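Local coordinates for putative lipoprotein LppA (Mycobacterium tuberculosis, PDB 2V7S), which is of unknown function but belongs to a lipoprotein family confined to pathogenic mycobacteria, and is probably held at the cell membrane by its lipid, at residues E60-R65 with D186-Q191; I73-S78 with Q84-D89; A102-L107 with A112-A117; E140-Y145 with Y169-L174. All blocks are in the same frame, centred on the assembly; numbering follows the deposited sequence.

Helix 59-80 ties much of the set together: its first turns make interaction 1 and its later turns interaction 2, their centres 23 Å apart. Interactions 1 and 3 share the small three-stranded sheet, with centres 9 Å apart, and are bonded covalently where Cys187 SG meets Cys104 SG at 2.0 Å; both also touch the second subunit. Interaction 4 packs helix 128-143 on the large six-stranded sheet, whose edge strand 86-88 serves interaction 2. Those two are linked by Arg76, whose NH2 lies 2.9 Å from Glu140 OE1 and also bridges to Glu141. Interactions 1 and 4 meet through packing of Phe188 on Tyr169.

Interaction 1 of 4, residues E60-R65 with D186-Q191; sequences EAARER and DCFLLQ
Glu60 and Leu190 lie with their CA atoms 6.8 Å apart and Ala62 and Phe188 with theirs at 7.6 Å, which sets the first turns of helix 59-80 beside the short strand 188-189 and the turn that follows it. The methyl of Ala62 points straight at the Phe188 ring: CB stands 3.6 Å from the ring centroid, almost on the ring normal, and is about equally far from all six ring carbons. This is a centred CH-pi contact. Pro115 touches both residues, and Lys56 makes a cation-pi contact with the same ring.

Beyond the strand, where the chain turns into helix 191-194, the contact becomes polar. Glu60 bends at chi2 (83°), which curls its carboxylate back toward the opposite backbone. OE1 of Glu60 accepts the backbone N-H of Gln191 at 2.9 Å, with an angle of 159° at the hydrogen; the donor comes from the syn side, 24° out of the carboxylate plane. The same OE1 rests 3.5 Å from Gln191 CB, and the two side chains cross at about a right angle. The Gln191 amide is directed away, its NE2 bonding to Asp195.

Leu190 is the N-cap of helix 191-194, which makes Gln191 N one of the first-turn N-H groups. A carboxylate at such a helix start would probably be stabilised by the local positive potential. The whole is helix 59-80 packed against the Phe188 side of strand 188-189, an outer strand of the three-stranded antiparallel sheet, with Glu60, far away in sequence, accepting a backbone N-H at the start of helix 191-194.

Interaction 2 of 4, residues I73-S78 with Q84-D89; sequences IADRVS and QTWKFD
Trp86 reaches from edge strand 86-88 of the six-stranded antiparallel sheet to helix 59-80, part of the packing of that helix on the sheet, just after the loop that joins helix to strand. The short helix and strand axes are 9.2 Å apart at closest and nearly antiparallel (167°). The indole leaves its backbone in the less usual setting, with CG between the backbone N and the carbonyl carbon (chi1 70°), and this lays the ring against the helix. Ala74 sits under one face: its CB is 3.4 Å from the centroid of the five-membered ring, close to the normal, as a CH-pi contact.

The pyrrole edge carries the polar part. NE1 of Trp86 donates to OD1 of Asp75 at 2.9 Å, with an angle of 149° at the hydrogen. The acceptor lies in the plane of the indole, yet the N-H approaches from above the carboxylate plane. Bonded at one edge and covered on a face, the ring is probably restrained in its rotation. Its CZ3 lies over the centre of the face of the Phe88 ring, two residues on in the same strand.

One helical turn beyond Ala74, Ser78 closes the contact. Its CB packs 3.5 Å from Gln84 O, while its OG lies 3.2 Å from CD1 of Trp86, near the ring plane. That OG donates to Ala74 O at 3.1 Å, arriving on the carbonyl face opposite to the one used by Ser78 N.

Interaction 3 of 4, residues A102-L107 with A112-A117; sequences ALCDKL and ARRPIA
Cys104 and Arg114 reach across the hairpin through their torsions. With its SG anti to its own carbonyl carbon (chi1 -60°), Cys104 brings that sulfur close to the backbone and methyl of the strand opposite: Cys104 SG lies 3.5 Å from Ala112 C. In Arg114 the chain runs straight through chi2 and then bends at chi3 (69°), bringing CD within 3.4 Å of Leu103 O before the guanidinium turns off to bond Gly185 O and Gly168 O.

Between them the strands are joined at one antiparallel hydrogen-bonded pair. Ala102 N donates to Arg114 O at 2.8 Å, and Arg114 N returns a bond to Ala102 O at 2.9 Å. The end of Ile116 closes over this pair, its CD1 resting 3.8 Å from Ala102 N. Toward the turn the strands part, and Leu107 CD1 packs on Ala112 CB at 3.8 Å.

Two waters fill in where direct pairing stops. One accepts from Cys104 N and donates to both Leu107 O and Ala112 O, the last at 2.7 Å. The other donates to Leu103 O and Asp105 OD1, and accepts only a weak bond from Arg114 NH1. At the turn, backbone N-H groups of Asp105 and Lys106 bond Asp36 and Ser38 of the second subunit.

Cys104 is disulfide-bonded to Cys187. The hairpin thus has one firm hydrogen-bonded pair, supplemented by bridging waters where the strands part, and the crosslink adds a covalent tie to the backbone bonding between Arg113 and Phe188.

Interaction 4 of 4, residues E140-Y145 with Y169-L174; sequences EEAAKY and YEFRLL
Tyr145, Tyr169 and Phe171 form an aromatic cluster between the C-terminal part of helix 128-143 with the residues after it and strand 169-175, the ring of Tyr145 being set obliquely to both others. Its plane makes 49° with that of Tyr169, the centroids 5.2 Å apart, and 46° with that of Phe171, the centroids 5.8 Å apart. The chi2 of Tyr145 (88°) turns the two flanks of its ring against different partners. CD2 of Tyr145 touches Tyr169 CE2 at 3.6 Å, while CD1 of Tyr145 meets Phe171 CZ at 3.7 Å, near the plane of the phenylalanine ring. The methylene also takes part: Tyr145 CB stands 4.1 Å from the centroid of the Tyr169 ring, over the middle of its face.

Ala142, one turn back, covers Phe171. Its CB lies over a face of that ring, displaced toward the rim, and comes within 3.5 Å of CD1 of Phe171. Ile73 of helix 59-80 and Val164 of the adjoining strand pack on the same phenylalanine, which makes it a buried link between the helices and the sheet.

Across the two segments, then, adhesion is apolar, by ring and methyl contacts. The bond of Tyr145 OH to Thr69 OG1 and that of its carbonyl oxygen to Asn167 ND2 probably help hold the tyrosine in place.

Interaction 1 of 4, residues E60-R65 with D186-Q191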
# COMPACT_ATOMS: atom_id res chain seq x y z
N GLU A 60 -12.81 1.18 20.40
CA GLU A 60 -13.75 0.91 21.49
C GLU A 60 -14.27 2.20 22.09
O GLU A 60 -15.45 2.31 22.36
CB GLU A 60 -13.08 0.07 22.60
CG GLU A 60 -12.77 -1.40 22.19
CD GLU A 60 -11.44 -1.58 21.40
OE1 GLU A 60 -10.80 -0.58 21.00
OE2 GLU A 60 -11.02 -2.75 21.17
N ALA A 61 -13.40 3.19 22.29
CA ALA A 61 -13.86 4.48 22.82
C ALA A 61 -14.73 5.19 21.79
O ALA A 61 -15.76 5.78 22.13
CB ALA A 61 -12.67 5.40 23.22
N ALA A 62 -14.31 5.16 20.55
CA ALA A 62 -15.07 5.83 19.48
C ALA A 62 -16.47 5.28 19.32
O ALA A 62 -17.37 6.03 18.98
CB ALA A 62 -14.33 5.67 18.17
N ARG A 63 -16.63 3.97 19.48
CA ARG A 63 -17.92 3.30 19.29
C ARG A 63 -18.86 3.72 20.41
O ARG A 63 -20.03 3.99 20.17
CB ARG A 63 -17.76 1.75 19.28
CG ARG A 63 -19.14 1.03 19.18
CD ARG A 63 -19.03 -0.49 19.31
NE ARG A 63 -20.09 -1.02 20.16
CZ ARG A 63 -21.40 -1.04 19.90
NH1 ARG A 63 -21.93 -0.55 18.74
NH2 ARG A 63 -22.20 -1.57 20.83
N GLU A 64 -18.33 3.77 21.63
CA GLU A 64 -19.06 4.28 22.79
C GLU A 64 -19.59 5.71 22.58
O GLU A 64 -20.78 6.01 22.84
CB GLU A 64 -18.16 4.19 24.05
CG GLU A 64 -18.83 4.76 25.30
CD GLU A 64 -17.88 4.83 26.50
OE1 GLU A 64 -17.51 3.76 27.00
OE2 GLU A 64 -17.53 5.95 26.95
N ARG A 65 -18.71 6.57 22.10
CA ARG A 65 -19.02 7.98 21.89
C ARG A 65 -19.99 8.19 20.74
O ARG A 65 -20.85 9.07 20.78
CB ARG A 65 -17.71 8.78 21.67
CG ARG A 65 -17.01 9.09 23.06
CD ARG A 65 -15.53 8.84 23.14
NE ARG A 65 -15.12 8.90 24.55
CZ ARG A 65 -15.16 7.90 25.42
NH1 ARG A 65 -15.50 6.67 25.04
NH2 ARG A 65 -14.80 8.12 26.67
N ASP A 186 -15.08 7.12 11.49
CA ASP A 186 -13.83 7.02 10.82
C ASP A 186 -13.12 5.76 11.35
O ASP A 186 -13.64 5.12 12.27
CB ASP A 186 -13.04 8.30 11.14
CG ASP A 186 -11.78 8.44 10.34
OD1 ASP A 186 -11.63 7.78 9.31
OD2 ASP A 186 -10.94 9.26 10.73
N CYS A 187 -11.97 5.42 10.77
CA CYS A 187 -11.17 4.27 11.13
C CYS A 187 -10.40 4.58 12.42
O CYS A 187 -9.84 5.68 12.56
CB CYS A 187 -10.19 3.93 9.96
SG CYS A 187 -9.17 2.47 10.29
N PHE A 188 -10.40 3.64 13.38
CA PHE A 188 -9.60 3.82 14.62
C PHE A 188 -8.90 2.52 14.89
O PHE A 188 -9.46 1.49 14.63
CB PHE A 188 -10.49 4.13 15.86
CG PHE A 188 -11.20 5.46 15.81
CD1 PHE A 188 -12.35 5.62 15.03
CD2 PHE A 188 -10.71 6.57 16.52
CE1 PHE A 188 -13.00 6.87 14.93
CE2 PHE A 188 -11.38 7.83 16.46
CZ PHE A 188 -12.54 7.95 15.65
N LEU A 189 -7.68 2.58 15.40
CA LEU A 189 -6.96 1.42 15.89
C LEU A 189 -7.70 0.79 17.06
O LEU A 189 -8.21 1.49 17.94
CB LEU A 189 -5.55 1.84 16.38
CG LEU A 189 -4.58 2.55 15.41
CD1 LEU A 189 -3.24 2.90 16.07
CD2 LEU A 189 -4.33 1.58 14.24
N LEU A 190 -7.73 -0.54 17.09
CA LEU A 190 -8.22 -1.24 18.25
C LEU A 190 -7.36 -0.92 19.47
O LEU A 190 -6.16 -0.71 19.34
CB LEU A 190 -8.15 -2.75 17.95
CG LEU A 190 -8.91 -3.25 16.69
CD1 LEU A 190 -8.67 -4.75 16.45
CD2 LEU A 190 -10.42 -2.98 16.83
N GLN A 191 -7.95 -0.90 20.67
CA GLN A 191 -7.15 -0.70 21.87
C GLN A 191 -5.97 -1.71 21.98
O GLN A 191 -4.89 -1.35 22.42
CB GLN A 191 -8.00 -0.71 23.15
CG GLN A 191 -7.15 -0.51 24.40
CD GLN A 191 -6.55 0.89 24.43
OE1 GLN A 191 -7.21 1.85 24.04
NE2 GLN A 191 -5.31 1.01 24.88

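Interaction 2 of 4, residues I73-S78 with Q84-D89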
# COMPACT_ATOMS: atom_id res chain seq x y z
N ILE A 73 -28.98 12.46 19.12
CA ILE A 73 -29.77 12.77 17.92
C ILE A 73 -31.22 12.27 18.10
O ILE A 73 -32.18 12.99 17.83
CB ILE A 73 -29.14 12.15 16.64
CG1 ILE A 73 -27.84 12.89 16.26
CG2 ILE A 73 -30.16 12.21 15.43
CD1 ILE A 73 -26.93 12.10 15.31
N ALA A 74 -31.34 11.00 18.50
CA ALA A 74 -32.65 10.36 18.64
C ALA A 74 -33.50 11.12 19.67
O ALA A 74 -34.69 11.32 19.44
CB ALA A 74 -32.45 8.88 19.05
N ASP A 75 -32.89 11.52 20.79
CA ASP A 75 -33.59 12.30 21.83
C ASP A 75 -34.07 13.65 21.34
O ASP A 75 -35.21 14.00 21.56
CB ASP A 75 -32.73 12.49 23.09
CG ASP A 75 -32.78 11.28 24.00
OD1 ASP A 75 -33.77 10.54 23.93
OD2 ASP A 75 -31.87 11.07 24.80
N ARG A 76 -33.22 14.37 20.64
CA ARG A 76 -33.53 15.68 20.07
C ARG A 76 -34.62 15.51 18.98
O ARG A 76 -35.54 16.32 18.87
CB ARG A 76 -32.24 16.27 19.44
CG ARG A 76 -31.17 16.84 20.46
CD ARG A 76 -30.12 17.64 19.69
NE ARG A 76 -30.81 18.80 19.13
CZ ARG A 76 -30.41 19.55 18.12
NH1 ARG A 76 -31.17 20.56 17.73
NH2 ARG A 76 -29.27 19.29 17.50
N VAL A 77 -34.53 14.43 18.21
CA VAL A 77 -35.54 14.16 17.17
C VAL A 77 -36.89 13.92 17.81
O VAL A 77 -37.89 14.52 17.42
CB VAL A 77 -35.14 13.01 16.21
CG1 VAL A 77 -36.34 12.63 15.33
CG2 VAL A 77 -33.99 13.45 15.32
N SER A 78 -36.92 13.04 18.80
CA SER A 78 -38.15 12.72 19.54
C SER A 78 -38.72 13.94 20.26
O SER A 78 -39.95 14.08 20.37
CB SER A 78 -37.88 11.60 20.53
OG SER A 78 -37.59 10.40 19.82
N GLN A 84 -43.16 11.18 18.63
CA GLN A 84 -42.07 10.30 18.17
C GLN A 84 -41.35 9.64 19.35
O GLN A 84 -41.15 10.24 20.40
CB GLN A 84 -41.11 10.99 17.19
CG GLN A 84 -40.03 10.06 16.51
CD GLN A 84 -40.61 8.98 15.59
OE1 GLN A 84 -40.67 9.14 14.38
NE2 GLN A 84 -40.99 7.86 16.17
N THR A 85 -41.02 8.36 19.17
CA THR A 85 -40.29 7.60 20.17
C THR A 85 -39.11 6.86 19.47
O THR A 85 -39.05 6.79 18.24
CB THR A 85 -41.21 6.54 20.83
OG1 THR A 85 -41.73 5.65 19.83
CG2 THR A 85 -42.39 7.20 21.59
N TRP A 86 -38.21 6.30 20.26
CA TRP A 86 -37.09 5.54 19.72
C TRP A 86 -36.59 4.53 20.72
O TRP A 86 -36.88 4.61 21.92
CB TRP A 86 -35.94 6.46 19.29
CG TRP A 86 -35.21 7.13 20.43
CD1 TRP A 86 -35.57 8.28 21.08
CD2 TRP A 86 -34.01 6.67 21.05
NE1 TRP A 86 -34.65 8.57 22.06
CE2 TRP A 86 -33.69 7.59 22.08
CE3 TRP A 86 -33.18 5.57 20.84
CZ2 TRP A 86 -32.55 7.46 22.90
CZ3 TRP A 86 -32.04 5.42 21.66
CH2 TRP A 86 -31.73 6.38 22.67
N LYS A 87 -35.83 3.56 20.21
CA LYS A 87 -35.04 2.65 21.06
C LYS A 87 -33.81 2.23 20.26
O LYS A 87 -33.80 2.31 19.02
CB LYS A 87 -35.87 1.41 21.43
CG LYS A 87 -36.24 0.52 20.24
CD LYS A 87 -37.14 -0.67 20.65
CE LYS A 87 -37.24 -1.70 19.54
NZ LYS A 87 -37.75 -3.07 20.04
N PHE A 88 -32.77 1.79 20.97
CA PHE A 88 -31.73 1.04 20.35
C PHE A 88 -32.31 -0.28 19.92
O PHE A 88 -33.05 -0.91 20.65
CB PHE A 88 -30.54 0.85 21.28
CG PHE A 88 -29.75 2.10 21.45
CD1 PHE A 88 -29.64 2.70 22.70
CD2 PHE A 88 -29.14 2.69 20.35
CE1 PHE A 88 -28.90 3.91 22.85
CE2 PHE A 88 -28.40 3.86 20.47
CZ PHE A 88 -28.29 4.48 21.73
N ASP A 89 -32.01 -0.69 18.70
CA ASP A 89 -32.50 -1.95 18.17
C ASP A 89 -32.04 -3.06 19.12
O ASP A 89 -30.87 -3.17 19.43
CB ASP A 89 -31.90 -2.14 16.79
CG ASP A 89 -32.52 -3.27 15.99
OD1 ASP A 89 -33.06 -4.27 16.55
OD2 ASP A 89 -32.45 -3.15 14.75

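Interaction 3 of 4, residues A102-L107 with A112-A117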
# COMPACT_ATOMS: atom_id res chain seq x y z
N ALA A 102 -17.24 -1.88 11.04
CA ALA A 102 -17.05 -2.02 9.61
C ALA A 102 -15.55 -2.01 9.32
O ALA A 102 -14.75 -1.59 10.17
CB ALA A 102 -17.77 -0.90 8.87
N LEU A 103 -15.17 -2.49 8.14
CA LEU A 103 -13.78 -2.49 7.73
C LEU A 103 -13.24 -1.09 7.45
O LEU A 103 -13.94 -0.28 6.84
CB LEU A 103 -13.61 -3.29 6.43
CG LEU A 103 -14.02 -4.76 6.53
CD1 LEU A 103 -13.86 -5.42 5.19
CD2 LEU A 103 -13.15 -5.44 7.58
N CYS A 104 -12.00 -0.84 7.84
CA CYS A 104 -11.24 0.30 7.31
C CYS A 104 -10.84 0.06 5.85
O CYS A 104 -10.72 -1.09 5.41
CB CYS A 104 -9.96 0.56 8.11
SG CYS A 104 -10.37 0.91 9.78
N ASP A 105 -10.61 1.15 5.13
CA ASP A 105 -10.21 1.14 3.73
C ASP A 105 -8.88 0.41 3.53
O ASP A 105 -8.72 -0.36 2.58
CB ASP A 105 -10.11 2.59 3.22
CG ASP A 105 -11.50 3.28 3.08
OD1 ASP A 105 -12.54 2.57 3.16
OD2 ASP A 105 -11.57 4.54 2.88
N LYS A 106 -7.93 0.61 4.45
CA LYS A 106 -6.54 0.23 4.17
C LYS A 106 -5.85 -0.55 5.28
O LYS A 106 -4.66 -0.85 5.19
CB LYS A 106 -5.72 1.46 3.76
CG LYS A 106 -6.10 2.06 2.40
CD LYS A 106 -5.70 1.13 1.26
CE LYS A 106 -6.38 1.51 -0.04
NZ LYS A 106 -6.31 0.39 -1.04
N LEU A 107 -6.59 -0.90 6.32
CA LEU A 107 -6.06 -1.69 7.42
C LEU A 107 -6.99 -2.85 7.65
O LEU A 107 -8.21 -2.69 7.51
CB LEU A 107 -5.97 -0.84 8.69
CG LEU A 107 -4.82 0.18 8.73
CD1 LEU A 107 -4.89 1.05 9.97
CD2 LEU A 107 -3.47 -0.51 8.64
N ALA A 112 -7.49 -2.23 12.88
CA ALA A 112 -8.33 -1.05 13.00
C ALA A 112 -9.71 -1.35 12.41
O ALA A 112 -9.83 -2.22 11.56
CB ALA A 112 -7.73 0.10 12.27
N ARG A 113 -10.74 -0.69 12.93
CA ARG A 113 -12.13 -0.83 12.42
C ARG A 113 -12.79 0.53 12.49
O ARG A 113 -12.34 1.41 13.24
CB ARG A 113 -12.94 -1.83 13.26
CG ARG A 113 -12.45 -3.27 13.12
CD ARG A 113 -13.14 -4.21 14.11
NE ARG A 113 -12.39 -5.46 14.21
CZ ARG A 113 -12.90 -6.62 14.62
NH1 ARG A 113 -14.19 -6.71 14.96
NH2 ARG A 113 -12.12 -7.70 14.66
N ARG A 114 -13.88 0.66 11.74
CA ARG A 114 -14.71 1.85 11.77
C ARG A 114 -15.89 1.52 12.70
O ARG A 114 -16.60 0.50 12.47
CB ARG A 114 -15.22 2.16 10.34
CG ARG A 114 -14.10 2.54 9.34
CD ARG A 114 -14.73 2.80 7.94
NE ARG A 114 -15.56 4.03 7.90
CZ ARG A 114 -16.60 4.22 7.07
NH1 ARG A 114 -16.98 3.28 6.21
NH2 ARG A 114 -17.30 5.36 7.11
N PRO A 115 -16.07 2.31 13.79
CA PRO A 115 -17.18 2.01 14.70
C PRO A 115 -18.53 2.22 14.03
O PRO A 115 -18.66 3.07 13.16
CB PRO A 115 -17.00 2.99 15.84
CG PRO A 115 -16.08 4.06 15.35
CD PRO A 115 -15.27 3.47 14.23
N ILE A 116 -19.51 1.42 14.45
CA ILE A 116 -20.89 1.58 14.03
C ILE A 116 -21.66 1.79 15.33
O ILE A 116 -21.60 0.97 16.28
CB ILE A 116 -21.41 0.32 13.32
CG1 ILE A 116 -20.64 0.03 12.01
CG2 ILE A 116 -22.96 0.41 13.12
CD1 ILE A 116 -20.96 -1.34 11.42
N ALA A 117 -22.33 2.92 15.42
CA ALA A 117 -23.10 3.22 16.63
C ALA A 117 -24.27 2.19 16.78
O ALA A 117 -24.81 1.70 15.75
CB ALA A 117 -23.60 4.65 16.53
O HOH W 1 -14.47 1.46 4.83
O HOH W 2 -10.54 -3.08 9.11

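Interaction 4 of 4, residues E140-Y145 with Y169-L174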
# COMPACT_ATOMS: atom_id res chain seq x y z
N GLU A 140 -26.98 18.92 12.03
CA GLU A 140 -26.32 19.68 13.10
C GLU A 140 -25.32 18.85 13.88
O GLU A 140 -24.21 19.33 14.16
CB GLU A 140 -27.35 20.27 14.05
CG GLU A 140 -28.07 21.48 13.48
CD GLU A 140 -29.15 21.99 14.41
OE1 GLU A 140 -29.37 21.36 15.47
OE2 GLU A 140 -29.76 23.02 14.07
N GLU A 141 -25.68 17.61 14.20
CA GLU A 141 -24.80 16.76 15.01
C GLU A 141 -23.66 16.20 14.17
O GLU A 141 -22.51 16.19 14.62
CB GLU A 141 -25.57 15.63 15.71
CG GLU A 141 -26.72 16.14 16.64
CD GLU A 141 -26.25 16.93 17.87
OE1 GLU A 141 -25.09 16.79 18.28
OE2 GLU A 141 -27.06 17.68 18.46
N ALA A 142 -23.97 15.79 12.94
CA ALA A 142 -22.92 15.30 12.02
C ALA A 142 -21.83 16.35 11.78
O ALA A 142 -20.65 16.00 11.68
CB ALA A 142 -23.52 14.86 10.69
N ALA A 143 -22.22 17.62 11.70
CA ALA A 143 -21.25 18.69 11.42
C ALA A 143 -20.17 18.74 12.52
O ALA A 143 -19.02 19.13 12.26
CB ALA A 143 -21.93 20.05 11.27
N LYS A 144 -20.53 18.32 13.73
CA LYS A 144 -19.59 18.42 14.87
C LYS A 144 -18.45 17.42 14.66
O LYS A 144 -17.41 17.52 15.30
CB LYS A 144 -20.29 18.12 16.20
CG LYS A 144 -21.33 19.12 16.68
CD LYS A 144 -22.12 18.46 17.85
CE LYS A 144 -23.13 19.39 18.52
NZ LYS A 144 -23.86 18.68 19.62
N TYR A 145 -18.72 16.40 13.82
CA TYR A 145 -17.75 15.36 13.47
C TYR A 145 -17.02 15.60 12.11
O TYR A 145 -16.20 14.78 11.67
CB TYR A 145 -18.44 13.98 13.48
CG TYR A 145 -18.75 13.51 14.88
CD1 TYR A 145 -19.96 13.86 15.50
CD2 TYR A 145 -17.84 12.74 15.60
CE1 TYR A 145 -20.25 13.47 16.79
CE2 TYR A 145 -18.12 12.30 16.90
CZ TYR A 145 -19.33 12.67 17.48
OH TYR A 145 -19.62 12.29 18.76
N TYR A 169 -16.74 9.89 8.56
CA TYR A 169 -18.03 9.56 9.21
C TYR A 169 -19.17 9.53 8.21
O TYR A 169 -19.09 10.13 7.10
CB TYR A 169 -18.38 10.54 10.35
CG TYR A 169 -17.38 10.52 11.47
CD1 TYR A 169 -16.14 11.17 11.31
CD2 TYR A 169 -17.66 9.87 12.68
CE1 TYR A 169 -15.21 11.18 12.34
CE2 TYR A 169 -16.70 9.85 13.70
CZ TYR A 169 -15.48 10.50 13.49
OH TYR A 169 -14.53 10.53 14.47
N GLU A 170 -20.23 8.80 8.59
CA GLU A 170 -21.44 8.76 7.77
C GLU A 170 -22.63 8.66 8.71
O GLU A 170 -22.65 7.77 9.54
CB GLU A 170 -21.41 7.62 6.71
CG GLU A 170 -22.75 7.54 5.85
CD GLU A 170 -22.79 6.41 4.81
OE1 GLU A 170 -21.86 5.57 4.75
OE2 GLU A 170 -23.77 6.33 4.04
N PHE A 171 -23.58 9.58 8.59
CA PHE A 171 -24.81 9.58 9.41
C PHE A 171 -25.94 9.38 8.47
O PHE A 171 -26.05 10.10 7.49
CB PHE A 171 -25.00 10.93 10.12
CG PHE A 171 -23.94 11.24 11.18
CD1 PHE A 171 -22.61 11.45 10.82
CD2 PHE A 171 -24.28 11.32 12.53
CE1 PHE A 171 -21.64 11.74 11.80
CE2 PHE A 171 -23.32 11.59 13.50
CZ PHE A 171 -22.01 11.80 13.14
N ARG A 172 -26.82 8.41 8.76
CA ARG A 172 -27.91 8.11 7.82
C ARG A 172 -29.24 7.89 8.54
O ARG A 172 -29.34 7.05 9.45
CB ARG A 172 -27.59 6.87 7.00
CG ARG A 172 -28.49 6.77 5.77
CD ARG A 172 -28.15 5.56 4.92
NE ARG A 172 -28.95 5.56 3.71
CZ ARG A 172 -28.95 4.58 2.81
NH1 ARG A 172 -29.71 4.68 1.73
NH2 ARG A 172 -28.19 3.49 2.99
N LEU A 173 -30.23 8.65 8.11
CA LEU A 173 -31.58 8.52 8.55
C LEU A 173 -32.35 7.98 7.34
O LEU A 173 -32.51 8.68 6.34
CB LEU A 173 -32.11 9.90 9.00
CG LEU A 173 -33.53 10.03 9.53
CD1 LEU A 173 -33.58 9.37 10.89
CD2 LEU A 173 -33.94 11.52 9.66
N LEU A 174 -32.79 6.73 7.42
CA LEU A 174 -33.42 6.07 6.32
C LEU A 174 -34.78 5.53 6.74
O LEU A 174 -34.91 4.92 7.78
CB LEU A 174 -32.54 4.91 5.81
CG LEU A 174 -33.11 3.98 4.74
CD1 LEU A 174 -33.29 4.67 3.40
CD2 LEU A 174 -32.19 2.77 4.58